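Local structure of uncharacterized protein (Bacteroides ovatus, 3P02) at residues A[37-42]-A[147-152]; A[176-181]-A[289-294]; A[198-203]-A[279-284]; A[252-257]-A[262-267]. The protein is of unknown function but joins an N-terminal domain of the E-set clan to a C-terminal BT_3044-like domain rich in antiparallel beta strands. One frame throughout, in Å; residues are numbered along the deposited sequence.

Interaction 1: residues A[37-42]-A[147-152]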
# COMPACT_ATOMS: atom_id res chain seq x y z
N TYR A 37 -2.21 13.65 -2.31
CA TYR A 37 -2.26 13.80 -0.87
C TYR A 37 -1.02 14.55 -0.40
O TYR A 37 0.10 14.23 -0.83
CB TYR A 37 -2.35 12.44 -0.17
CG TYR A 37 -2.43 12.52 1.34
CD1 TYR A 37 -3.55 13.07 1.97
CD2 TYR A 37 -1.42 12.01 2.14
CE1 TYR A 37 -3.63 13.15 3.36
CE2 TYR A 37 -1.49 12.08 3.53
CZ TYR A 37 -2.61 12.64 4.14
OH TYR A 37 -2.69 12.75 5.51
N THR A 38 -1.20 15.51 0.51
CA THR A 38 -0.07 16.20 1.16
C THR A 38 0.11 15.58 2.52
O THR A 38 -0.79 15.63 3.35
CB THR A 38 -0.25 17.70 1.24
OG1 THR A 38 -0.34 18.21 -0.08
CG2 THR A 38 0.92 18.37 1.99
N TYR A 39 1.27 14.98 2.75
CA TYR A 39 1.62 14.38 4.02
C TYR A 39 2.48 15.37 4.81
O TYR A 39 3.48 15.87 4.28
CB TYR A 39 2.35 13.07 3.82
CG TYR A 39 2.87 12.48 5.10
CD1 TYR A 39 2.02 11.82 5.99
CD2 TYR A 39 4.23 12.53 5.42
CE1 TYR A 39 2.50 11.26 7.17
CE2 TYR A 39 4.72 11.98 6.60
CZ TYR A 39 3.85 11.36 7.48
OH TYR A 39 4.35 10.82 8.64
N ASN A 40 2.12 15.63 6.08
CA ASN A 40 2.90 16.57 6.90
C ASN A 40 3.82 15.81 7.81
O ASN A 40 3.36 15.16 8.74
CB ASN A 40 1.97 17.49 7.70
CG ASN A 40 1.15 18.32 6.77
OD1 ASN A 40 -0.04 18.04 6.52
ND2 ASN A 40 1.83 19.21 6.11
N LEU A 41 5.11 15.81 7.48
CA LEU A 41 6.12 15.08 8.23
C LEU A 41 6.61 15.96 9.40
O LEU A 41 7.23 16.99 9.14
CB LEU A 41 7.26 14.71 7.26
CG LEU A 41 8.48 14.00 7.85
CD1 LEU A 41 8.09 12.76 8.64
CD2 LEU A 41 9.43 13.59 6.74
N PRO A 42 6.37 15.56 10.68
CA PRO A 42 6.78 16.41 11.82
C PRO A 42 8.28 16.49 11.98
O PRO A 42 8.98 15.47 11.90
CB PRO A 42 6.13 15.74 13.05
CG PRO A 42 5.01 14.90 12.49
CD PRO A 42 5.57 14.41 11.15
N ALA A 147 13.81 9.82 7.80
CA ALA A 147 12.49 9.19 7.76
C ALA A 147 12.32 8.48 6.42
O ALA A 147 12.82 8.96 5.39
CB ALA A 147 11.40 10.26 7.92
N VAL A 148 11.67 7.31 6.42
CA VAL A 148 11.43 6.60 5.16
C VAL A 148 9.92 6.48 5.01
O VAL A 148 9.28 5.83 5.84
CB VAL A 148 12.12 5.23 5.09
CG1 VAL A 148 11.82 4.58 3.72
CG2 VAL A 148 13.62 5.37 5.30
N LEU A 149 9.36 7.09 3.96
CA LEU A 149 7.91 7.10 3.78
C LEU A 149 7.50 6.14 2.69
O LEU A 149 8.06 6.18 1.59
CB LEU A 149 7.42 8.51 3.43
CG LEU A 149 7.89 9.64 4.35
CD1 LEU A 149 7.35 10.96 3.83
CD2 LEU A 149 7.39 9.40 5.80
N ARG A 150 6.50 5.29 2.99
CA ARG A 150 5.97 4.31 2.04
C ARG A 150 4.55 4.69 1.65
O ARG A 150 3.66 4.58 2.50
CB ARG A 150 5.96 2.91 2.69
CG ARG A 150 6.18 1.81 1.67
CD ARG A 150 5.33 0.60 1.90
NE ARG A 150 4.74 0.14 0.64
CZ ARG A 150 4.17 -1.04 0.47
NH1 ARG A 150 4.11 -1.91 1.47
NH2 ARG A 150 3.65 -1.36 -0.70
N PRO A 151 4.27 5.13 0.38
CA PRO A 151 2.87 5.42 0.04
C PRO A 151 2.05 4.13 -0.07
O PRO A 151 2.49 3.14 -0.68
CB PRO A 151 2.94 6.14 -1.31
CG PRO A 151 4.28 5.73 -1.91
CD PRO A 151 5.19 5.35 -0.77
N ILE A 152 0.84 4.15 0.53
CA ILE A 152 -0.12 3.04 0.49
C ILE A 152 -1.34 3.56 -0.24
O ILE A 152 -2.06 4.37 0.33
CB ILE A 152 -0.48 2.55 1.93
CG1 ILE A 152 0.78 2.13 2.73
CG2 ILE A 152 -1.53 1.42 1.93
CD1 ILE A 152 1.63 0.98 2.04

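Interaction 2: residues A[176-181]-A[289-294]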
# COMPACT_ATOMS: atom_id res chain seq x y z
N ILE A 176 -9.82 -29.39 -3.73
CA ILE A 176 -9.13 -28.16 -3.30
C ILE A 176 -7.62 -28.39 -3.22
O ILE A 176 -7.15 -29.37 -2.60
CB ILE A 176 -9.70 -27.57 -1.98
CG1 ILE A 176 -11.23 -27.38 -2.11
CG2 ILE A 176 -9.02 -26.23 -1.63
CD1 ILE A 176 -11.96 -27.07 -0.77
N LYS A 177 -6.87 -27.52 -3.92
CA LYS A 177 -5.40 -27.56 -4.01
C LYS A 177 -4.78 -26.42 -3.23
O LYS A 177 -3.70 -26.58 -2.65
CB LYS A 177 -4.93 -27.55 -5.47
CG LYS A 177 -5.39 -28.80 -6.23
CD LYS A 177 -4.73 -30.07 -5.69
CE LYS A 177 -5.46 -31.30 -6.20
NZ LYS A 177 -4.90 -32.53 -5.54
N PHE A 178 -5.45 -25.27 -3.21
CA PHE A 178 -4.92 -24.14 -2.46
C PHE A 178 -6.00 -23.09 -2.22
O PHE A 178 -6.97 -22.99 -2.98
CB PHE A 178 -3.72 -23.48 -3.20
CG PHE A 178 -4.06 -22.86 -4.53
CD1 PHE A 178 -4.48 -21.53 -4.62
CD2 PHE A 178 -3.91 -23.59 -5.71
CE1 PHE A 178 -4.78 -20.96 -5.86
CE2 PHE A 178 -4.22 -23.02 -6.95
CZ PHE A 178 -4.64 -21.70 -7.02
N SER A 179 -5.78 -22.24 -1.20
CA SER A 179 -6.57 -21.04 -0.93
C SER A 179 -5.76 -20.17 0.02
O SER A 179 -4.84 -20.68 0.68
CB SER A 179 -7.97 -21.32 -0.38
OG SER A 179 -7.90 -21.86 0.93
N SER A 180 -6.13 -18.90 0.12
CA SER A 180 -5.45 -17.96 1.01
C SER A 180 -6.45 -17.29 1.90
O SER A 180 -7.48 -16.82 1.38
CB SER A 180 -4.70 -16.92 0.19
OG SER A 180 -3.76 -17.54 -0.68
N THR A 181 -6.16 -17.17 3.20
CA THR A 181 -7.11 -16.54 4.12
C THR A 181 -7.30 -15.07 3.78
O THR A 181 -8.42 -14.56 3.93
CB THR A 181 -6.70 -16.69 5.60
OG1 THR A 181 -5.45 -16.04 5.82
CG2 THR A 181 -6.64 -18.12 6.06
N TYR A 289 -4.43 -24.71 -13.43
CA TYR A 289 -5.29 -24.47 -12.30
C TYR A 289 -6.59 -23.75 -12.65
O TYR A 289 -6.77 -23.27 -13.77
CB TYR A 289 -4.54 -23.59 -11.29
CG TYR A 289 -3.44 -24.27 -10.51
CD1 TYR A 289 -3.71 -25.37 -9.69
CD2 TYR A 289 -2.17 -23.70 -10.43
CE1 TYR A 289 -2.73 -25.92 -8.86
CE2 TYR A 289 -1.17 -24.27 -9.62
CZ TYR A 289 -1.47 -25.35 -8.80
OH TYR A 289 -0.48 -25.95 -8.05
N ASN A 290 -7.42 -23.59 -11.64
CA ASN A 290 -8.67 -22.83 -11.71
C ASN A 290 -8.91 -22.18 -10.36
O ASN A 290 -8.61 -22.79 -9.33
CB ASN A 290 -9.85 -23.77 -12.05
CG ASN A 290 -11.20 -23.06 -11.98
OD1 ASN A 290 -11.83 -22.97 -10.91
ND2 ASN A 290 -11.70 -22.60 -13.11
N MSE A 291 -9.44 -20.97 -10.36
CA MSE A 291 -9.87 -20.32 -9.11
C MSE A 291 -11.35 -20.03 -9.25
O MSE A 291 -11.74 -19.44 -10.26
CB MSE A 291 -9.07 -19.03 -8.81
CG MSE A 291 -7.59 -19.37 -8.64
SE MSE A 291 -6.60 -17.93 -7.87
CE MSE A 291 -7.11 -18.13 -6.07
N LYS A 292 -12.15 -20.47 -8.29
CA LYS A 292 -13.61 -20.27 -8.35
C LYS A 292 -14.17 -19.88 -7.02
O LYS A 292 -13.86 -20.49 -5.99
CB LYS A 292 -14.29 -21.58 -8.84
CG LYS A 292 -15.81 -21.50 -8.97
CD LYS A 292 -16.38 -22.77 -9.62
CE LYS A 292 -17.90 -22.68 -9.81
NZ LYS A 292 -18.30 -21.60 -10.79
N GLY A 293 -15.08 -18.95 -7.04
CA GLY A 293 -15.72 -18.55 -5.79
C GLY A 293 -15.90 -17.06 -5.70
O GLY A 293 -16.29 -16.41 -6.67
N GLY A 294 -15.61 -16.53 -4.52
CA GLY A 294 -15.77 -15.12 -4.28
C GLY A 294 -14.82 -14.58 -3.25
O GLY A 294 -13.96 -15.30 -2.72

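Interaction 3: residues A[198-203]-A[279-284]. With EDO (1,2-ethanediol), chain D.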
# COMPACT_ATOMS: atom_id res chain seq x y z
N GLY A 198 -2.90 -17.90 -8.02
CA GLY A 198 -1.95 -18.93 -7.60
C GLY A 198 -1.16 -18.72 -6.33
O GLY A 198 0.01 -19.10 -6.25
N GLN A 199 -1.82 -18.12 -5.32
CA GLN A 199 -1.28 -17.86 -3.98
C GLN A 199 -0.15 -16.82 -3.97
O GLN A 199 0.48 -16.61 -2.93
CB GLN A 199 -0.82 -19.16 -3.28
CG GLN A 199 -1.97 -19.95 -2.75
CD GLN A 199 -1.52 -20.99 -1.76
OE1 GLN A 199 -0.65 -21.80 -2.06
NE2 GLN A 199 -2.14 -21.00 -0.59
N ARG A 200 0.06 -16.12 -5.09
CA ARG A 200 1.09 -15.08 -5.12
C ARG A 200 0.69 -13.90 -4.22
O ARG A 200 -0.49 -13.63 -3.97
CB ARG A 200 1.37 -14.60 -6.57
CG ARG A 200 2.50 -15.36 -7.30
CD ARG A 200 2.24 -16.87 -7.38
NE ARG A 200 3.25 -17.53 -8.20
CZ ARG A 200 3.13 -18.77 -8.67
NH1 ARG A 200 2.09 -19.52 -8.32
NH2 ARG A 200 4.07 -19.28 -9.44
N THR A 201 1.70 -13.21 -3.70
CA THR A 201 1.52 -12.03 -2.85
C THR A 201 2.62 -11.04 -3.22
O THR A 201 3.51 -11.38 -4.02
CB THR A 201 1.62 -12.38 -1.33
OG1 THR A 201 3.00 -12.67 -1.05
CG2 THR A 201 0.73 -13.58 -0.89
N GLU A 202 2.66 -9.91 -2.51
CA GLU A 202 3.72 -8.91 -2.63
C GLU A 202 5.13 -9.54 -2.39
O GLU A 202 6.12 -8.98 -2.85
CB GLU A 202 3.45 -7.78 -1.62
CG GLU A 202 3.47 -8.23 -0.16
CD GLU A 202 3.36 -7.13 0.88
OE1 GLU A 202 3.75 -5.97 0.58
OE2 GLU A 202 2.88 -7.42 2.00
N ASP A 203 5.21 -10.70 -1.70
CA ASP A 203 6.49 -11.33 -1.37
C ASP A 203 6.98 -12.32 -2.40
O ASP A 203 8.05 -12.90 -2.21
CB ASP A 203 6.40 -12.06 -0.02
CG ASP A 203 6.16 -11.16 1.19
OD1 ASP A 203 6.48 -9.95 1.11
OD2 ASP A 203 5.51 -11.62 2.13
N TYR A 279 3.21 -21.45 -14.60
CA TYR A 279 4.30 -21.94 -15.44
C TYR A 279 5.68 -21.63 -14.82
O TYR A 279 6.69 -21.73 -15.51
CB TYR A 279 4.17 -21.33 -16.87
CG TYR A 279 4.29 -19.81 -16.90
CD1 TYR A 279 3.19 -19.00 -16.61
CD2 TYR A 279 5.49 -19.19 -17.25
CE1 TYR A 279 3.31 -17.61 -16.60
CE2 TYR A 279 5.60 -17.81 -17.29
CZ TYR A 279 4.51 -17.02 -16.97
OH TYR A 279 4.61 -15.65 -16.98
N THR A 280 5.72 -21.24 -13.52
CA THR A 280 7.00 -20.84 -12.92
C THR A 280 7.31 -21.54 -11.59
O THR A 280 8.49 -21.55 -11.22
CB THR A 280 7.04 -19.31 -12.70
OG1 THR A 280 5.90 -18.91 -11.94
CG2 THR A 280 7.05 -18.52 -14.03
N SER A 281 6.31 -22.10 -10.86
CA SER A 281 6.59 -22.75 -9.55
C SER A 281 7.41 -24.01 -9.67
O SER A 281 8.25 -24.29 -8.80
CB SER A 281 5.29 -23.16 -8.86
OG SER A 281 4.59 -22.02 -8.40
N VAL A 282 7.06 -24.85 -10.67
CA VAL A 282 7.67 -26.16 -10.81
C VAL A 282 8.67 -26.10 -11.94
O VAL A 282 8.30 -25.80 -13.07
CB VAL A 282 6.64 -27.31 -11.03
CG1 VAL A 282 7.33 -28.66 -11.16
CG2 VAL A 282 5.60 -27.35 -9.91
N PRO A 283 9.95 -26.44 -11.65
CA PRO A 283 10.95 -26.43 -12.72
C PRO A 283 10.50 -27.16 -13.97
O PRO A 283 10.06 -28.32 -13.91
CB PRO A 283 12.15 -27.15 -12.08
CG PRO A 283 12.01 -26.86 -10.62
CD PRO A 283 10.54 -26.81 -10.34
N ASN A 284 10.59 -26.44 -15.12
CA ASN A 284 10.35 -26.94 -16.47
C ASN A 284 8.98 -27.59 -16.60
O ASN A 284 8.80 -28.52 -17.38
CB ASN A 284 11.49 -27.93 -16.89
CG ASN A 284 12.85 -27.28 -17.00
OD1 ASN A 284 12.98 -26.08 -17.23
ND2 ASN A 284 13.89 -28.06 -16.78
C1 EDO D . 0.93 -22.35 -6.07
O1 EDO D . 1.39 -21.11 -5.51
C2 EDO D . -0.40 -22.74 -5.45
O2 EDO D . -0.19 -23.32 -4.15

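Interaction 4: residues A[252-257]-A[262-267]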
# COMPACT_ATOMS: atom_id res chain seq x y z
N SER A 252 -22.72 -2.68 0.75
CA SER A 252 -23.71 -2.26 1.76
C SER A 252 -22.99 -1.75 2.98
O SER A 252 -21.82 -2.08 3.21
CB SER A 252 -24.62 -3.42 2.16
OG SER A 252 -23.85 -4.53 2.59
N SER A 253 -23.67 -0.93 3.75
CA SER A 253 -23.13 -0.38 4.98
C SER A 253 -24.21 -0.32 6.00
O SER A 253 -25.39 -0.22 5.64
CB SER A 253 -22.59 1.04 4.76
OG SER A 253 -21.41 1.06 3.98
N GLU A 254 -23.82 -0.37 7.26
CA GLU A 254 -24.73 -0.19 8.39
C GLU A 254 -23.92 0.37 9.54
O GLU A 254 -22.73 0.09 9.67
CB GLU A 254 -25.43 -1.49 8.79
CG GLU A 254 -24.52 -2.50 9.46
CD GLU A 254 -25.06 -3.90 9.60
OE1 GLU A 254 -26.30 -4.08 9.51
OE2 GLU A 254 -24.25 -4.83 9.81
N MSE A 255 -24.57 1.14 10.39
CA MSE A 255 -23.90 1.65 11.58
C MSE A 255 -23.93 0.57 12.65
O MSE A 255 -24.91 -0.18 12.73
CB MSE A 255 -24.58 2.94 12.08
CG MSE A 255 -24.62 4.04 11.02
SE MSE A 255 -22.84 4.48 10.34
CE MSE A 255 -22.07 5.12 12.01
N ASP A 256 -22.89 0.49 13.48
CA ASP A 256 -22.87 -0.47 14.58
C ASP A 256 -24.02 -0.18 15.56
O ASP A 256 -24.39 0.98 15.77
CB ASP A 256 -21.53 -0.42 15.30
CG ASP A 256 -21.27 -1.61 16.20
OD1 ASP A 256 -20.88 -2.66 15.67
OD2 ASP A 256 -21.40 -1.46 17.42
N ALA A 257 -24.60 -1.25 16.11
CA ALA A 257 -25.73 -1.20 17.02
C ALA A 257 -25.39 -0.50 18.33
O ALA A 257 -26.26 0.17 18.90
CB ALA A 257 -26.22 -2.62 17.30
N LEU A 262 -19.43 4.02 14.63
CA LEU A 262 -18.73 3.03 13.85
C LEU A 262 -19.57 2.49 12.69
O LEU A 262 -20.65 1.93 12.88
CB LEU A 262 -18.29 1.87 14.78
CG LEU A 262 -17.32 0.86 14.17
CD1 LEU A 262 -15.94 1.46 13.96
CD2 LEU A 262 -17.23 -0.38 15.06
N LYS A 263 -19.03 2.65 11.48
CA LYS A 263 -19.69 2.16 10.28
C LYS A 263 -19.10 0.82 9.86
O LYS A 263 -17.88 0.67 9.82
CB LYS A 263 -19.51 3.18 9.14
CG LYS A 263 -20.20 2.76 7.82
CD LYS A 263 -20.47 3.96 6.91
CE LYS A 263 -19.26 4.42 6.17
NZ LYS A 263 -19.56 5.52 5.21
N HIS A 264 -19.96 -0.15 9.52
CA HIS A 264 -19.52 -1.41 8.93
C HIS A 264 -19.81 -1.31 7.45
O HIS A 264 -20.96 -1.02 7.09
CB HIS A 264 -20.24 -2.61 9.54
CG HIS A 264 -20.00 -2.75 11.00
ND1 HIS A 264 -18.77 -3.15 11.49
CD2 HIS A 264 -20.83 -2.54 12.03
CE1 HIS A 264 -18.91 -3.17 12.80
NE2 HIS A 264 -20.13 -2.81 13.17
N THR A 265 -18.78 -1.44 6.61
CA THR A 265 -18.94 -1.41 5.16
C THR A 265 -18.56 -2.77 4.60
O THR A 265 -17.44 -3.26 4.85
CB THR A 265 -18.14 -0.28 4.53
OG1 THR A 265 -18.74 0.95 4.96
CG2 THR A 265 -18.16 -0.35 2.99
N TYR A 266 -19.48 -3.38 3.83
CA TYR A 266 -19.25 -4.71 3.25
C TYR A 266 -19.21 -4.67 1.75
O TYR A 266 -20.04 -4.00 1.13
CB TYR A 266 -20.40 -5.67 3.69
CG TYR A 266 -20.73 -5.61 5.16
CD1 TYR A 266 -19.92 -6.22 6.11
CD2 TYR A 266 -21.88 -4.95 5.60
CE1 TYR A 266 -20.23 -6.16 7.47
CE2 TYR A 266 -22.21 -4.90 6.96
CZ TYR A 266 -21.39 -5.52 7.89
OH TYR A 266 -21.72 -5.45 9.22
N ILE A 267 -18.21 -5.34 1.17
CA ILE A 267 -18.13 -5.52 -0.28
C ILE A 267 -18.04 -7.00 -0.48
O ILE A 267 -17.14 -7.64 0.09
CB ILE A 267 -16.99 -4.76 -0.98
CG1 ILE A 267 -17.11 -3.25 -0.69
CG2 ILE A 267 -17.05 -5.00 -2.52
CD1 ILE A 267 -15.89 -2.44 -1.14
O HOH W 1 -22.47 -6.22 0.46

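Interaction 1: residues A[37-42]-A[147-152]
Leu149 packs against Tyr39 and Leu41 in the interior of a beta sandwich, where strand 36-45 of an antiparallel sheet lies over strand 146-154 of a mixed sheet. Such facing sheets fit the immunoglobulin-like architecture of the E-set clan. The local strand axes come within 10.2 Å at an angle of 159°, nearly antiparallel but too far apart for backbone pairing, so side chains fill the gap between the layers. From its CB, Leu149 heads into this gap; CG stands beside the backbone N and opposite the carbonyl carbon (chi1 -51°), and the two methyls fork toward the facing sheet. CD1 lies 3.8 Å from Tyr39 CD2, and also approaches Leu41 CD2, at 4.4 Å. CD2 lies 3.8 Å from Tyr39 CE2, approaching the ring obliquely. A branched leucine suits this place because one methyl can touch both neighbours while the other touches the tyrosine ring. Tyr39 itself has CG trans to its backbone N (chi1 174°), which carries the ring toward the other sheet, and its broad hydrocarbon surface spans a distance that a small side chain could not. Tyr39 is backbone-bonded to Ile109 of the adjacent strand 104-112, whose side chain also covers Leu149. Phe15, from the edge strand 13-15, touches both Leu41 and Ala147. Opposite Leu41 stands the small Ala147, whose CB, the whole of its side chain, lies 4.0 Å from Leu41 CD2.

Interaction 2: residues A[176-181]-A[289-294]
The backbones carrying Phe178 and Tyr289 run almost perpendicular, the weakly bonded strand 176-178 and the 289-292 portion of strand 287-302 crossing at 95° with their axes 9.0 Å apart. Phe178 bridges that distance. Its ring presents an edge to the face of Tyr289 in a T-shaped pair, with centroids 5.0 Å apart and planes at 81°. Phe178 CE2 is the atom that points in, sitting over the middle of the tyrosine ring and 3.6 Å from Tyr289 CD1, so the slightly positive rim of one ring meets the electron-rich face of the other. The next edge of the phenylalanine belongs to Met291, deposited as selenomethionine. The methyl CE lies 3.7 Å from Phe178 CE1, and SE is 5.3 Å from the Phe178 centroid, beside the ring and not above it, as in an edge-on Met-aromatic contact. A flexible, polarisable side chain suits this position: bent at its last torsion, it sets CE against the ring edge. Phe178 reaches both partners with CG wedged between its backbone N and carbonyl carbon (chi1 64°). Lys177 adds a fringe contact through CB, 4.4 Å from Tyr289 CE1, while its amino end leads off elsewhere. Phe276 of strand 262-278 touches Phe178 and Met291, extending the apolar cluster. Strand 176-178 is an outermost strand of the ten-stranded antiparallel sheet, separated from strand 287-302 by strand 166-170; Lys177 and Phe178 both face Gly168 of that strand, a classic beta bulge.

Interaction 3: residues A[198-203]-A[279-284]
Arg200 NH2 is gripped by a salt bridge to Asp206 OD2 and has two hydroxyls beside it, Ser281 OG at 3.0 Å and Thr280 OG1 at 3.1 Å. The threonine oxygen approaches at the edge of the guanidinium, near its plane, whereas the serine oxygen comes in obliquely. Both hydroxyls are engaged elsewhere as well: Thr280 OG1 is hydrogen-bonded to Asp206 OD2 and Tyr210 OH, and Ser281 OG to Asp278 OD2, which also forms a salt bridge with Arg200 NH1. This is a loop-to-loop contact in the BT_3044-like region, joining the connection after strand 192-196 to the one after strand 262-278. Arginine suits the junction because its flat, multiply donating head can serve two acidic groups at once while it stays buried. With the chain bent at chi2 (57°), NH1 reaches Gly198 O in its own loop and donates to it (3.0 Å, N-H...O 159°), nearly within the guanidinium plane. The same carbonyl accepts from 1,2-ethanediol, probably a remnant of the crystallisation liquor, whose O1 is 2.5 Å from Gly198 O. At the other end of the diol, O2 donates to Gln199 OE1 at 2.6 Å.

Interaction 4: residues A[252-257]-A[262-267]
A beta hairpin pairs residues 252-257 with 262-267, its rungs formed by the antiparallel hydrogen-bonded pairs Ser252-Tyr266 and Glu254-His264. Tyr266 N donates to Ser252 O at 2.7 Å, and Asp256 N closes the ladder near the turn by donating to Leu262 O. Over the face bearing His264, the side chains link up diagonally. His264 NE2 donates to Asp256 OD1 at 2.6 Å in an almost straight bond (175°); OD1 lies in the imidazole plane and accepts through its anti lone pair. Asp256 places its carboxylate there with CG trans to the backbone N (chi1 -164°), and its OD2 accepts from Lys259 N in the turn. Farther along, Tyr266 OH donates to Glu254 OE2 at 2.7 Å; the extended glutamate side chain reaches the tyrosine hydroxyl, which meets OE2 on its anti side, 20° out of the carboxylate plane. On the reverse face, Ser253 OG and Thr265 OG1 share a hydrogen bond of 2.8 Å, while the flexible selenomethionine Met255 curls its SE to 3.8 Å from Lys263 CB. The imidazole's ND1 is hydrogen-bonded to Asp300 of strand 287-302, which flanks strand 262-278 on the side away from strand 242-255.

Interaction 1 stands apart, binding two sheets in the N-terminal half of the molecule, with its centre about 36 Å from that of interaction 2; one conformer of Arg150 makes a loose packing approach to Glu202 of interaction 3. Interactions 2 and 3 are neighbours, centres about 14 Å apart: Phe178 CD1 lies 3.5 Å from Gln199 CG, and Met291 SE 3.7 Å from Gly198 N. The bound 1,2-ethanediol lies at their junction, about 4 Å from the Phe178 side chain. Interaction 4 belongs to the same ten-stranded sheet as interaction 2, through adjacent strands 262-278 and 287-302, but its nearest atoms are about 8 Å away. Strand 262-278 runs from that hairpin directly into the 279-284 loop.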